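Cytochrome P450 268A2 Cyp268A2 (Mycobacterium marinum, PDB 6BLD) belongs to the cytochrome P450 family of haem proteins and holds (3E,5E)-6,10-dimethylundeca-3,5,9-trien-2-one in a pocket beside its haem. Local coordinates at residues 176-190 with 204-216. Numbering follows the deposited sequence.
Sequences DRERVAHAADALVSW and VLFENQMYLHQVA. With DXJ ((3E,5E)-6,10-dimethylundeca-3,5,9-trien-2-one), chain C.
Helix 177-186 and residues 204-216 of helix 201-225 run roughly antiparallel, their axes 8.9 Å apart at closest approach and 141° between directions, with Ala-183 and Asn-208 nearest in register; by chain order they correspond to the F and G helices of the cytochrome P450 fold. At one end Tyr-211, its ring carried across by chi1 168° (CG anti to the backbone N), donates from OH to Asp-176 OD1 at 3.0 Å, meeting the carboxylate oxygen on its anti side. The guanidinium of Arg-179 lies nearly parallel to that ring, planes 18° apart, with Tyr-211 CE1 over one of its faces. Midway, the small Ala-183 and Ala-186 admit Asn-208: its amide carbon CG sits 3.5 Å from Ala-186 CB, while ND2 turns back to Val-204 O at 2.7 Å, a bond that fixes the amide's rotation. On the buried side, Leu-212 reaches Val-180 CG1 through CD2 and meets Leu-187 tip to tip, CD1 to CD1 at 3.8 Å. Leu-187 CD2 also packs on Gln-209 CG. Leu-187, Leu-205 and Gln-209 line the ligand pocket; Gln-209 NE2, which also bonds Leu-95 O, donates to DXJ O14 at 2.7 Å.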
loop_
_atom_site.group_PDB
_atom_site.type_symbol
_atom_site.label_atom_id
_atom_site.label_comp_id
_atom_site.label_asym_id
_atom_site.label_seq_id
_atom_site.Cartn_x
_atom_site.Cartn_y
_atom_site.Cartn_z
ATOM N N ASP A 176 3.317 -18.539 13.009
ATOM C CA ASP A 176 4.062 -17.484 12.335
ATOM C C ASP A 176 3.184 -16.340 11.851
ATOM O O ASP A 176 3.708 -15.381 11.277
ATOM C CB ASP A 176 4.836 -18.061 11.144
ATOM C CG ASP A 176 5.861 -19.089 11.560
ATOM O OD1 ASP A 176 6.772 -18.739 12.341
ATOM O OD2 ASP A 176 5.754 -20.248 11.108
ATOM N N ARG A 177 1.870 -16.409 12.069
ATOM C CA ARG A 177 0.969 -15.443 11.446
ATOM C C ARG A 177 1.139 -14.050 12.042
ATOM O O ARG A 177 1.270 -13.066 11.307
ATOM C CB ARG A 177 -0.477 -15.924 11.573
ATOM C CG ARG A 177 -0.835 -17.013 10.574
ATOM C CD ARG A 177 -2.232 -17.563 10.799
ATOM N NE ARG A 177 -2.539 -18.648 9.870
ATOM C CZ ARG A 177 -3.636 -18.705 9.121
ATOM N NH1 ARG A 177 -4.540 -17.736 9.187
ATOM N NH2 ARG A 177 -3.829 -19.729 8.301
ATOM N N GLU A 178 1.144 -13.945 13.373
ATOM C CA GLU A 178 1.261 -12.629 13.996
ATOM C C GLU A 178 2.645 -12.025 13.787
ATOM O O GLU A 178 2.773 -10.800 13.677
ATOM C CB GLU A 178 0.938 -12.715 15.488
ATOM C CG GLU A 178 -0.523 -13.024 15.795
ATOM C CD GLU A 178 -1.483 -12.019 15.182
ATOM O OE1 GLU A 178 -1.125 -10.825 15.079
ATOM O OE2 GLU A 178 -2.602 -12.422 14.803
ATOM N N ARG A 179 3.688 -12.857 13.726
ATOM C CA ARG A 179 5.030 -12.333 13.494
ATOM C C ARG A 179 5.209 -11.862 12.056
ATOM O O ARG A 179 5.936 -10.893 11.810
ATOM C CB ARG A 179 6.078 -13.389 13.842
ATOM C CG ARG A 179 6.031 -13.858 15.285
ATOM C CD ARG A 179 6.929 -15.065 15.501
ATOM N NE ARG A 179 8.337 -14.744 15.288
ATOM C CZ ARG A 179 9.330 -15.618 15.425
ATOM N NH1 ARG A 179 9.070 -16.871 15.774
ATOM N NH2 ARG A 179 10.582 -15.239 15.212
ATOM N N VAL A 180 4.566 -12.531 11.096
ATOM C CA VAL A 180 4.643 -12.083 9.709
ATOM C C VAL A 180 3.957 -10.732 9.548
ATOM O O VAL A 180 4.469 -9.837 8.864
ATOM C CB VAL A 180 4.045 -13.146 8.770
ATOM C CG1 VAL A 180 3.709 -12.536 7.415
ATOM C CG2 VAL A 180 5.009 -14.311 8.607
ATOM N N ALA A 181 2.794 -10.557 10.183
ATOM C CA ALA A 181 2.108 -9.270 10.131
ATOM C C ALA A 181 2.945 -8.174 10.779
ATOM O O ALA A 181 2.981 -7.038 10.291
ATOM C CB ALA A 181 0.743 -9.374 10.810
ATOM N N HIS A 182 3.628 -8.496 11.880
ATOM C CA HIS A 182 4.493 -7.515 12.526
ATOM C C HIS A 182 5.709 -7.200 11.663
ATOM O O HIS A 182 6.124 -6.040 11.567
ATOM C CB HIS A 182 4.924 -8.025 13.901
ATOM C CG HIS A 182 5.991 -7.198 14.546
ATOM N ND1 HIS A 182 7.334 -7.478 14.412
ATOM C CD2 HIS A 182 5.913 -6.098 15.334
ATOM C CE1 HIS A 182 8.038 -6.588 15.089
ATOM N NE2 HIS A 182 7.200 -5.739 15.656
ATOM N N ALA A 183 6.289 -8.222 11.027
ATOM C CA ALA A 183 7.457 -7.999 10.179
ATOM C C ALA A 183 7.085 -7.233 8.915
ATOM O O ALA A 183 7.868 -6.407 8.431
ATOM C CB ALA A 183 8.113 -9.334 9.826
ATOM N N ALA A 184 5.898 -7.496 8.364
ATOM C CA ALA A 184 5.450 -6.748 7.194
ATOM C C ALA A 184 5.235 -5.278 7.531
ATOM O O ALA A 184 5.592 -4.395 6.743
ATOM C CB ALA A 184 4.167 -7.364 6.634
ATOM N N ASP A 185 4.656 -4.999 8.702
ATOM C CA ASP A 185 4.452 -3.619 9.128
ATOM C C ASP A 185 5.774 -2.912 9.405
ATOM O O ASP A 185 5.873 -1.692 9.220
ATOM C CB ASP A 185 3.555 -3.591 10.367
ATOM C CG ASP A 185 3.320 -2.187 10.889
ATOM O OD1 ASP A 185 2.567 -1.429 10.243
ATOM O OD2 ASP A 185 3.885 -1.846 11.949
ATOM N N ALA A 186 6.796 -3.654 9.841
ATOM C CA ALA A 186 8.096 -3.049 10.117
ATOM C C ALA A 186 8.763 -2.514 8.857
ATOM O O ALA A 186 9.454 -1.490 8.910
ATOM C CB ALA A 186 9.013 -4.072 10.790
ATOM N N LEU A 187 8.569 -3.185 7.719
ATOM C CA LEU A 187 9.304 -2.851 6.505
ATOM C C LEU A 187 8.865 -1.535 5.880
ATOM O O LEU A 187 9.512 -1.075 4.934
ATOM C CB LEU A 187 9.163 -3.983 5.485
ATOM C CG LEU A 187 9.783 -5.305 5.939
ATOM C CD1 LEU A 187 9.700 -6.359 4.847
ATOM C CD2 LEU A 187 11.223 -5.090 6.374
ATOM N N VAL A 188 7.793 -0.918 6.376
ATOM C CA VAL A 188 7.363 0.390 5.907
ATOM C C VAL A 188 7.409 1.434 7.015
ATOM O O VAL A 188 6.946 2.559 6.823
ATOM C CB VAL A 188 5.956 0.325 5.277
ATOM C CG1 VAL A 188 5.926 -0.698 4.149
ATOM C CG2 VAL A 188 4.916 -0.005 6.339
ATOM N N SER A 189 7.971 1.087 8.174
ATOM C CA SER A 189 8.009 1.976 9.328
ATOM C C SER A 189 9.432 2.392 9.689
ATOM O O SER A 189 9.734 2.633 10.861
ATOM C CB SER A 189 7.331 1.318 10.530
ATOM O OG SER A 189 6.124 0.677 10.155
ATOM N N TRP A 190 10.316 2.486 8.694
ATOM C CA TRP A 190 11.715 2.795 8.967
ATOM C C TRP A 190 11.940 4.249 9.365
ATOM O O TRP A 190 13.031 4.580 9.838
ATOM C CB TRP A 190 12.580 2.450 7.751
ATOM C CG TRP A 190 12.349 3.321 6.546
ATOM C CD1 TRP A 190 12.869 4.563 6.318
ATOM C CD2 TRP A 190 11.552 3.003 5.398
ATOM N NE1 TRP A 190 12.438 5.040 5.105
ATOM C CE2 TRP A 190 11.630 4.101 4.519
ATOM C CE3 TRP A 190 10.779 1.898 5.030
ATOM C CZ2 TRP A 190 10.963 4.127 3.295
ATOM C CZ3 TRP A 190 10.117 1.926 3.814
ATOM C CH2 TRP A 190 10.213 3.032 2.962
ATOM N N VAL A 204 16.937 -3.001 11.769
ATOM C CA VAL A 204 15.570 -3.453 12.009
ATOM C C VAL A 204 14.949 -3.979 10.722
ATOM O O VAL A 204 14.229 -4.986 10.728
ATOM C CB VAL A 204 14.735 -2.311 12.620
ATOM C CG1 VAL A 204 13.250 -2.648 12.585
ATOM C CG2 VAL A 204 15.189 -2.027 14.043
ATOM N N LEU A 205 15.221 -3.313 9.596
ATOM C CA LEU A 205 14.681 -3.770 8.320
ATOM C C LEU A 205 15.236 -5.140 7.946
ATOM O O LEU A 205 14.492 -6.013 7.485
ATOM C CB LEU A 205 14.983 -2.748 7.225
ATOM C CG LEU A 205 14.238 -1.413 7.315
ATOM C CD1 LEU A 205 14.741 -0.438 6.262
ATOM C CD2 LEU A 205 12.737 -1.618 7.184
ATOM N N PHE A 206 16.541 -5.351 8.146
ATOM C CA PHE A 206 17.131 -6.646 7.823
ATOM C C PHE A 206 16.572 -7.747 8.713
ATOM O O PHE A 206 16.272 -8.846 8.234
ATOM C CB PHE A 206 18.653 -6.582 7.944
ATOM C CG PHE A 206 19.308 -7.931 8.068
ATOM C CD1 PHE A 206 19.352 -8.797 6.986
ATOM C CD2 PHE A 206 19.870 -8.337 9.267
ATOM C CE1 PHE A 206 19.949 -10.040 7.095
ATOM C CE2 PHE A 206 20.470 -9.581 9.382
ATOM C CZ PHE A 206 20.510 -10.432 8.296
ATOM N N GLU A 207 16.421 -7.468 10.011
ATOM C CA GLU A 207 15.917 -8.476 10.940
ATOM C C GLU A 207 14.526 -8.954 10.538
ATOM O O GLU A 207 14.254 -10.161 10.529
ATOM C CB GLU A 207 15.904 -7.910 12.361
ATOM C CG GLU A 207 15.155 -8.763 13.372
ATOM C CD GLU A 207 14.895 -8.031 14.676
ATOM O OE1 GLU A 207 15.537 -6.985 14.913
ATOM O OE2 GLU A 207 14.050 -8.503 15.467
ATOM N N ASN A 208 13.636 -8.024 10.188
ATOM C CA ASN A 208 12.288 -8.417 9.793
ATOM C C ASN A 208 12.265 -9.032 8.401
ATOM O O ASN A 208 11.472 -9.945 8.145
ATOM C CB ASN A 208 11.353 -7.214 9.876
ATOM C CG ASN A 208 11.081 -6.804 11.303
ATOM O OD1 ASN A 208 10.163 -7.317 11.941
ATOM N ND2 ASN A 208 11.893 -5.891 11.823
ATOM N N GLN A 209 13.119 -8.551 7.496
ATOM C CA GLN A 209 13.259 -9.211 6.203
ATOM C C GLN A 209 13.814 -10.619 6.370
ATOM O O GLN A 209 13.373 -11.555 5.691
ATOM C CB GLN A 209 14.162 -8.389 5.287
ATOM C CG GLN A 209 13.443 -7.301 4.519
ATOM C CD GLN A 209 14.297 -6.722 3.412
ATOM O OE1 GLN A 209 15.399 -7.203 3.149
ATOM N NE2 GLN A 209 13.794 -5.683 2.756
ATOM N N MET A 210 14.781 -10.787 7.274
ATOM C CA MET A 210 15.372 -12.103 7.494
ATOM C C MET A 210 14.331 -13.100 7.984
ATOM O O MET A 210 14.298 -14.248 7.526
ATOM C CB MET A 210 16.525 -11.997 8.490
ATOM C CG MET A 210 17.307 -13.280 8.677
ATOM S SD MET A 210 18.610 -13.101 9.906
ATOM C CE MET A 210 17.787 -13.737 11.364
ATOM N N TYR A 211 13.463 -12.679 8.909
ATOM C CA TYR A 211 12.436 -13.584 9.415
ATOM C C TYR A 211 11.466 -13.989 8.312
ATOM O O TYR A 211 11.110 -15.167 8.192
ATOM C CB TYR A 211 11.680 -12.941 10.576
ATOM C CG TYR A 211 10.425 -13.699 10.947
ATOM C CD1 TYR A 211 10.497 -14.897 11.644
ATOM C CD2 TYR A 211 9.170 -13.228 10.580
ATOM C CE1 TYR A 211 9.357 -15.602 11.976
ATOM C CE2 TYR A 211 8.021 -13.928 10.909
ATOM C CZ TYR A 211 8.123 -15.113 11.607
ATOM O OH TYR A 211 6.989 -15.814 11.939
ATOM N N LEU A 212 11.024 -13.024 7.499
ATOM C CA LEU A 212 10.113 -13.343 6.405
ATOM C C LEU A 212 10.749 -14.300 5.405
ATOM O O LEU A 212 10.059 -15.159 4.842
ATOM C CB LEU A 212 9.663 -12.059 5.707
ATOM C CG LEU A 212 8.755 -11.144 6.533
ATOM C CD1 LEU A 212 8.514 -9.825 5.815
ATOM C CD2 LEU A 212 7.438 -11.838 6.845
ATOM N N HIS A 213 12.059 -14.178 5.178
ATOM C CA HIS A 213 12.745 -15.129 4.310
ATOM C C HIS A 213 12.869 -16.499 4.967
ATOM O O HIS A 213 12.933 -17.516 4.268
ATOM C CB HIS A 213 14.124 -14.593 3.923
ATOM C CG HIS A 213 14.083 -13.558 2.841
ATOM N ND1 HIS A 213 14.887 -13.615 1.724
ATOM C CD2 HIS A 213 13.328 -12.442 2.706
ATOM C CE1 HIS A 213 14.630 -12.577 0.946
ATOM N NE2 HIS A 213 13.688 -11.850 1.519
ATOM N N GLN A 214 12.907 -16.545 6.301
ATOM C CA GLN A 214 12.910 -17.829 6.995
ATOM C C GLN A 214 11.580 -18.550 6.819
ATOM O O GLN A 214 11.550 -19.755 6.543
ATOM C CB GLN A 214 13.210 -17.622 8.480
ATOM C CG GLN A 214 14.681 -17.454 8.798
ATOM C CD GLN A 214 15.517 -18.610 8.291
ATOM O OE1 GLN A 214 15.264 -19.768 8.619
ATOM N NE2 GLN A 214 16.518 -18.299 7.483
ATOM N N VAL A 215 10.470 -17.825 6.976
ATOM C CA VAL A 215 9.153 -18.416 6.765
ATOM C C VAL A 215 8.983 -18.821 5.307
ATOM O O VAL A 215 8.372 -19.851 5.002
ATOM C CB VAL A 215 8.053 -17.435 7.213
ATOM C CG1 VAL A 215 6.674 -18.058 7.036
ATOM C CG2 VAL A 215 8.272 -17.010 8.659
ATOM N N ALA A 216 9.523 -18.019 4.385
ATOM C CA ALA A 216 9.412 -18.341 2.966
ATOM C C ALA A 216 10.182 -19.611 2.623
ATOM O O ALA A 216 9.689 -20.456 1.867
ATOM C CB ALA A 216 9.906 -17.168 2.120
HETATM C C10 DXJ C . 9.469 -3.124 1.088
HETATM C C13 DXJ C . 12.297 -1.822 3.318
HETATM C C01 DXJ C . 1.928 -1.889 -2.783
HETATM C C02 DXJ C . 2.979 -2.116 -1.701
HETATM C C03 DXJ C . 4.039 -2.852 -1.966
HETATM C C04 DXJ C . 2.800 -1.486 -0.320
HETATM C C05 DXJ C . 5.108 -3.095 -0.901
HETATM C C06 DXJ C . 6.520 -2.861 -1.436
HETATM C C07 DXJ C . 7.607 -3.412 -0.514
HETATM C C08 DXJ C . 8.377 -2.585 0.165
HETATM C C09 DXJ C . 7.804 -4.920 -0.389
HETATM C C11 DXJ C . 10.381 -2.300 1.562
HETATM C C12 DXJ C . 11.486 -2.811 2.484
HETATM O O14 DXJ C . 11.714 -3.973 2.552
#